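Local coordinates for protein A49R (Vaccinia virus, PDB 4D5T) that inhibits host NF-kappa-B activation by binding BTRC and so diminishing ubiquitination of the inhibitor NFKBIA, which keeps p65 in the cytoplasm, at residues 48-51 and 52-55; 54-57 and 58-62. One frame throughout, in Å; residues are numbered along the deposited sequence.

Interaction 1: 48-51 and 52-55; sequences NPFI and SFLD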
ATOM      1  N   ASN A  48      -9.744  -7.661  -4.359  1.00 26.31           N
ATOM      2  CA  ASN A  48      -8.417  -7.746  -5.003  1.00 25.82           C
ATOM      3  C   ASN A  48      -7.393  -8.207  -3.972  1.00 25.53           C
ATOM      4  O   ASN A  48      -7.185  -7.521  -3.017  1.00 24.78           O
ATOM      5  CB  ASN A  48      -8.035  -6.371  -5.569  1.00 25.24           C
ATOM      6  CG  ASN A  48      -6.669  -6.362  -6.244  1.00 25.19           C
ATOM      7  OD1 ASN A  48      -5.747  -7.038  -5.827  1.00 26.35           O
ATOM      8  ND2 ASN A  48      -6.537  -5.526  -7.271  1.00 26.72           N
ATOM      9  N   PRO A  49      -6.768  -9.413  -4.141  1.00 23.72           N
ATOM     10  CA  PRO A  49      -5.913  -9.913  -3.106  1.00 24.94           C
ATOM     11  C   PRO A  49      -4.715  -9.041  -2.768  1.00 24.20           C
ATOM     12  O   PRO A  49      -4.282  -9.040  -1.611  1.00 24.61           O
ATOM     13  CB  PRO A  49      -5.418 -11.272  -3.646  1.00 26.83           C
ATOM     14  CG  PRO A  49      -6.208 -11.550  -4.822  1.00 28.97           C
ATOM     15  CD  PRO A  49      -6.925 -10.313  -5.291  1.00 27.72           C
ATOM     16  N   PHE A  50      -4.179  -8.297  -3.747  1.00 22.95           N
ATOM     17  CA  PHE A  50      -3.143  -7.385  -3.426  1.00 22.46           C
ATOM     18  C   PHE A  50      -3.609  -6.256  -2.483  1.00 20.44           C
ATOM     19  O   PHE A  50      -2.840  -5.813  -1.597  1.00 20.83           O
ATOM     20  CB  PHE A  50      -2.463  -6.791  -4.690  1.00 21.18           C
ATOM     21  CG  PHE A  50      -1.257  -5.940  -4.366  1.00 20.25           C
ATOM     22  CD1 PHE A  50      -0.140  -6.490  -3.815  1.00 20.93           C
ATOM     23  CD2 PHE A  50      -1.208  -4.609  -4.704  1.00 19.52           C
ATOM     24  CE1 PHE A  50       1.028  -5.718  -3.547  1.00 20.82           C
ATOM     25  CE2 PHE A  50      -0.117  -3.832  -4.413  1.00 20.05           C
ATOM     26  CZ  PHE A  50       1.034  -4.380  -3.887  1.00 20.90           C
ATOM     27  N   ILE A  51      -4.821  -5.781  -2.684  1.00 20.75           N
ATOM     28  CA  ILE A  51      -5.408  -4.749  -1.780  1.00 22.10           C
ATOM     29  C   ILE A  51      -5.715  -5.356  -0.379  1.00 22.28           C
ATOM     30  O   ILE A  51      -5.392  -4.755   0.634  1.00 21.44           O
ATOM     31  CB  ILE A  51      -6.660  -4.128  -2.415  1.00 22.53           C
ATOM     32  CG1 ILE A  51      -6.378  -3.485  -3.772  1.00 22.18           C
ATOM     33  CG2 ILE A  51      -7.296  -3.104  -1.502  1.00 24.70           C
ATOM     34  CD1 ILE A  51      -5.178  -2.591  -3.895  1.00 22.59           C
ATOM     35  N   SER A  52      -6.212  -6.597  -0.321  1.00 22.57           N
ATOM     36  CA  SER A  52      -6.273  -7.291   0.971  1.00 22.75           C
ATOM     37  C   SER A  52      -4.920  -7.429   1.680  1.00 22.07           C
ATOM     38  O   SER A  52      -4.819  -7.165   2.902  1.00 22.84           O
ATOM     39  CB  SER A  52      -6.993  -8.643   0.810  1.00 23.57           C
ATOM     40  OG  SER A  52      -7.104  -9.209   2.104  1.00 25.59           O
ATOM     41  N   PHE A  53      -3.879  -7.751   0.930  1.00 21.71           N
ATOM     42  CA  PHE A  53      -2.478  -7.755   1.447  1.00 22.00           C
ATOM     43  C   PHE A  53      -2.128  -6.400   2.015  1.00 21.55           C
ATOM     44  O   PHE A  53      -1.679  -6.297   3.181  1.00 21.70           O
ATOM     45  CB  PHE A  53      -1.491  -8.218   0.370  1.00 22.19           C
ATOM     46  CG  PHE A  53      -0.034  -8.079   0.755  1.00 23.92           C
ATOM     47  CD1 PHE A  53       0.591  -9.074   1.485  1.00 23.28           C
ATOM     48  CD2 PHE A  53       0.686  -7.012   0.323  1.00 23.68           C
ATOM     49  CE1 PHE A  53       1.906  -8.946   1.873  1.00 25.25           C
ATOM     50  CE2 PHE A  53       2.079  -6.938   0.620  1.00 23.56           C
ATOM     51  CZ  PHE A  53       2.644  -7.894   1.417  1.00 23.47           C
ATOM     52  N   LEU A  54      -2.342  -5.348   1.227  1.00 22.47           N
ATOM     53  CA  LEU A  54      -1.992  -3.998   1.711  1.00 20.59           C
ATOM     54  C   LEU A  54      -2.748  -3.656   2.991  1.00 23.23           C
ATOM     55  O   LEU A  54      -2.200  -3.026   3.925  1.00 22.67           O
ATOM     56  CB  LEU A  54      -2.298  -2.972   0.621  1.00 21.55           C
ATOM     57  CG  LEU A  54      -1.407  -3.024  -0.606  1.00 20.79           C
ATOM     58  CD1 LEU A  54      -1.908  -2.099  -1.694  1.00 21.62           C
ATOM     59  CD2 LEU A  54       0.019  -2.592  -0.248  1.00 21.00           C
ATOM     60  N   ASP A  55      -4.041  -3.986   3.035  1.00 24.48           N
ATOM     61  CA  ASP A  55      -4.882  -3.676   4.180  1.00 24.56           C
ATOM     62  C   ASP A  55      -4.424  -4.435   5.414  1.00 25.38           C
ATOM     63  O   ASP A  55      -4.329  -3.871   6.486  1.00 26.22           O
ATOM     64  CB  ASP A  55      -6.350  -4.026   3.836  1.00 25.84           C
ATOM     65  CG  ASP A  55      -7.313  -3.710   4.954  1.00 28.68           C
ATOM     66  OD1 ASP A  55      -7.592  -2.540   5.146  1.00 29.86           O
ATOM     67  OD2 ASP A  55      -7.758  -4.628   5.639  1.00 28.18           O
TER

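Interaction 2: 54-57 and 58-62; sequences LDTV and YTIID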
ATOM      1  N   LEU A  54      -2.342  -5.348   1.227  1.00 22.47           N
ATOM      2  CA  LEU A  54      -1.992  -3.998   1.711  1.00 20.59           C
ATOM      3  C   LEU A  54      -2.748  -3.656   2.991  1.00 23.23           C
ATOM      4  O   LEU A  54      -2.200  -3.026   3.925  1.00 22.67           O
ATOM      5  CB  LEU A  54      -2.298  -2.972   0.621  1.00 21.55           C
ATOM      6  CG  LEU A  54      -1.407  -3.024  -0.606  1.00 20.79           C
ATOM      7  CD1 LEU A  54      -1.908  -2.099  -1.694  1.00 21.62           C
ATOM      8  CD2 LEU A  54       0.019  -2.592  -0.248  1.00 21.00           C
ATOM      9  N   ASP A  55      -4.041  -3.986   3.035  1.00 24.48           N
ATOM     10  CA  ASP A  55      -4.882  -3.676   4.180  1.00 24.56           C
ATOM     11  C   ASP A  55      -4.424  -4.435   5.414  1.00 25.38           C
ATOM     12  O   ASP A  55      -4.329  -3.871   6.486  1.00 26.22           O
ATOM     13  CB  ASP A  55      -6.350  -4.026   3.836  1.00 25.84           C
ATOM     14  CG  ASP A  55      -7.313  -3.710   4.954  1.00 28.68           C
ATOM     15  OD1 ASP A  55      -7.592  -2.540   5.146  1.00 29.86           O
ATOM     16  OD2 ASP A  55      -7.758  -4.628   5.639  1.00 28.18           O
ATOM     17  N   THR A  56      -4.093  -5.708   5.232  1.00 25.71           N
ATOM     18  CA  THR A  56      -3.480  -6.518   6.306  1.00 25.52           C
ATOM     19  C   THR A  56      -2.177  -5.913   6.809  1.00 24.15           C
ATOM     20  O   THR A  56      -1.991  -5.755   8.011  1.00 22.61           O
ATOM     21  CB  THR A  56      -3.355  -7.960   5.879  1.00 25.86           C
ATOM     22  OG1 THR A  56      -4.666  -8.465   5.672  1.00 29.49           O
ATOM     23  CG2 THR A  56      -2.677  -8.799   6.957  1.00 27.54           C
ATOM     24  N   VAL A  57      -1.280  -5.480   5.899  1.00 24.22           N
ATOM     25  CA  VAL A  57      -0.041  -4.918   6.320  1.00 24.23           C
ATOM     26  C   VAL A  57      -0.266  -3.608   7.043  1.00 24.07           C
ATOM     27  O   VAL A  57       0.336  -3.333   8.130  1.00 24.05           O
ATOM     28  CB  VAL A  57       0.909  -4.684   5.085  1.00 24.28           C
ATOM     29  CG1 VAL A  57       2.177  -3.901   5.457  1.00 25.62           C
ATOM     30  CG2 VAL A  57       1.303  -6.002   4.481  1.00 25.31           C
ATOM     31  N   TYR A  58      -1.136  -2.767   6.491  1.00 22.50           N
ATOM     32  CA  TYR A  58      -1.477  -1.486   7.144  1.00 24.05           C
ATOM     33  C   TYR A  58      -1.939  -1.731   8.604  1.00 24.79           C
ATOM     34  O   TYR A  58      -1.548  -1.034   9.543  1.00 26.73           O
ATOM     35  CB  TYR A  58      -2.568  -0.805   6.328  1.00 25.43           C
ATOM     36  CG  TYR A  58      -2.939   0.563   6.749  1.00 25.73           C
ATOM     37  CD1 TYR A  58      -3.892   0.761   7.723  1.00 28.53           C
ATOM     38  CD2 TYR A  58      -2.353   1.676   6.160  1.00 27.89           C
ATOM     39  CE1 TYR A  58      -4.276   2.039   8.089  1.00 30.60           C
ATOM     40  CE2 TYR A  58      -2.716   2.969   6.533  1.00 27.47           C
ATOM     41  CZ  TYR A  58      -3.650   3.128   7.505  1.00 29.33           C
ATOM     42  OH  TYR A  58      -4.034   4.373   7.863  1.00 30.86           O
ATOM     43  N   THR A  59      -2.780  -2.735   8.773  1.00 26.80           N
ATOM     44  CA  THR A  59      -3.374  -3.083  10.081  1.00 27.44           C
ATOM     45  C   THR A  59      -2.287  -3.605  11.029  1.00 28.47           C
ATOM     46  O   THR A  59      -2.266  -3.246  12.196  1.00 30.41           O
ATOM     47  CB  THR A  59      -4.460  -4.142   9.918  1.00 28.18           C
ATOM     48  OG1 THR A  59      -5.517  -3.571   9.173  1.00 29.62           O
ATOM     49  CG2 THR A  59      -5.006  -4.573  11.279  1.00 31.02           C
ATOM     50  N   ILE A  60      -1.423  -4.482  10.529  1.00 30.43           N
ATOM     51  CA  ILE A  60      -0.290  -4.982  11.323  1.00 32.36           C
ATOM     52  C   ILE A  60       0.660  -3.889  11.829  1.00 33.34           C
ATOM     53  O   ILE A  60       1.036  -3.871  13.009  1.00 31.83           O
ATOM     54  CB  ILE A  60       0.482  -6.010  10.512  1.00 33.25           C
ATOM     55  CG1 ILE A  60      -0.396  -7.250  10.397  1.00 33.99           C
ATOM     56  CG2 ILE A  60       1.834  -6.329  11.133  1.00 34.75           C
ATOM     57  CD1 ILE A  60       0.131  -8.218   9.395  1.00 34.35           C
ATOM     58  N   ILE A  61       0.997  -2.956  10.967  1.00 31.82           N
ATOM     59  CA  ILE A  61       1.867  -1.855  11.313  1.00 32.25           C
ATOM     60  C   ILE A  61       1.273  -0.995  12.378  1.00 32.62           C
ATOM     61  O   ILE A  61       1.964  -0.623  13.319  1.00 32.36           O
ATOM     62  CB  ILE A  61       2.262  -1.049  10.059  1.00 32.10           C
ATOM     63  CG1 ILE A  61       3.190  -1.893   9.207  1.00 32.84           C
ATOM     64  CG2 ILE A  61       2.908   0.269  10.442  1.00 33.03           C
ATOM     65  CD1 ILE A  61       3.503  -1.297   7.832  1.00 33.72           C
ATOM     66  N   ASP A  62      -0.047  -0.719  12.262  1.00 30.97           N
ATOM     67  CA  ASP A  62      -0.840  -0.133  13.294  1.00 33.01           C
ATOM     68  C   ASP A  62      -0.324   1.219  13.766  1.00 36.14           C
ATOM     69  O   ASP A  62      -0.257   1.464  14.973  1.00 38.06           O
ATOM     70  CB  ASP A  62      -0.954  -1.117  14.490  1.00 35.19           C
ATOM     71  CG  ASP A  62      -1.989  -0.705  15.527  1.00 38.66           C
ATOM     72  OD1 ASP A  62      -3.026  -0.107  15.179  1.00 41.57           O
ATOM     73  OD2 ASP A  62      -1.747  -0.972  16.719  1.00 43.81           O
TER

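Interaction 1: 48-51 and 52-55
Leu54 lies over one face of the Phe50 ring, one helical turn further on, with its CG 4.1 Å above the ring plane and displaced toward the rim. The closest approach between the two side chains is Phe50 CE2 to Leu54 CD1 at 3.7 Å, and Leu54 CD2 reaches the CZ end of the same ring. Phe50 holds CG anti to its own N (chi1 -173°), and this swings the ring forward along the helix to where the leucine branches sit. On another flank of the ring, CE1 meets Phe53 CD2 at 4.1 Å, the two aromatic groups running obliquely to one another rather than stacking. Ile51 adds the tip of its chain, CD1, 4.0 Å from Leu54 CD1, so that the Leu54 CD1 methyl meets both the Phe50 ring and Ile51.

These residues form the first turns of helix 49-61 in the Bcl-2-like helical bundle of A49. Asn48 is the N-cap: its OD1 accepts a weak, bent bond from Phe50 N (2.9 Å, 129°), while its ND2 is tied to Asp35 of helix 29-40. The Asn48 carbonyl starts the i to i+4 ladder, taking Ser52 N at 3.0 Å, and Pro49, Phe50 and Ile51 continue it to Phe53, Leu54 and Asp55. Phe50 and Phe53 face helix 132-150, where Phe50 packs on Ile135 and Phe53 on Ile139 and Leu142; Ile51 and Leu54 rest on Phe39 of helix 29-40, and Leu54 also touches Val99 and Ile102 of helix 95-109.

Interaction 2: 54-57 and 58-62
Val57 and Ile61 lie side by side and point the same way, with Val57 CG1 3.8 Å from Ile61 CD1, an i to i+4 apolar pair on the second half of helix 49-61 in this Bcl-2-like bundle. In Ile61 the CG1 branch stands anti to the carbonyl carbon (chi1 -70°), and the extended second torsion (172°) carries CD1 back along the helix to the valine. Thr56 and Ile60 make a similar but more slanted contact, Thr56 CG2 to Ile60 CD1 at 3.8 Å, and Ile60 CG1 also brushes the Thr56 carbonyl oxygen.

Beneath these side chains runs the backbone ladder, in which Leu54, Asp55, Thr56 and Val57 accept from Tyr58, Thr59, Ile60 and Ile61. Asp62 then leaves the helix with positive phi.

Outside the helix, the side chains meet several other parts of the fold. Val57 packs on Ile103 of helix 95-109 and Ile146 of helix 132-150, and Ile61 on Tyr107 and Tyr150 of the same two helices, while Thr56 and Ile60 both turn to Leu13 of helix 9-23. The hydroxyl of Thr56 bonds to the carbonyl of Ser52, one turn back. Tyr58 extends away from the ladder: its OH is held by Glu64 and Asn110, and its ring makes a cation-pi contact with Lys106 and also meets the ring of Tyr107, the planes at about 40°.

Two donors of a single residue grip the carbonyl of Asp55. Thr59 N and Thr59 OG1 each lie 3.0 Å from Asp55 O and reach it from opposite faces of the carbonyl plane, the hydroxyl tilted 33° from that plane.

Overall arrangement
Followed from its N-terminal end, helix 49-61 shows how successive turns of one helix can serve different neighbours. Interaction 1 covers its capped start and interaction 2 its last turns, with centres about 10 Å apart. Neither closes a loop, since in each the two segments are continuous; nor does one nest within or cross the other. They overlap end to end through Leu54 and Asp55, whose N-H groups bond back to the turn before, while their carbonyls accept from the turn after. Both halves meet helices 9-23 and 132-150. The shared Leu54 touches 29-40 and 95-109, and Val57 and Ile61 continue along 95-109, joining early and late parts of the chain.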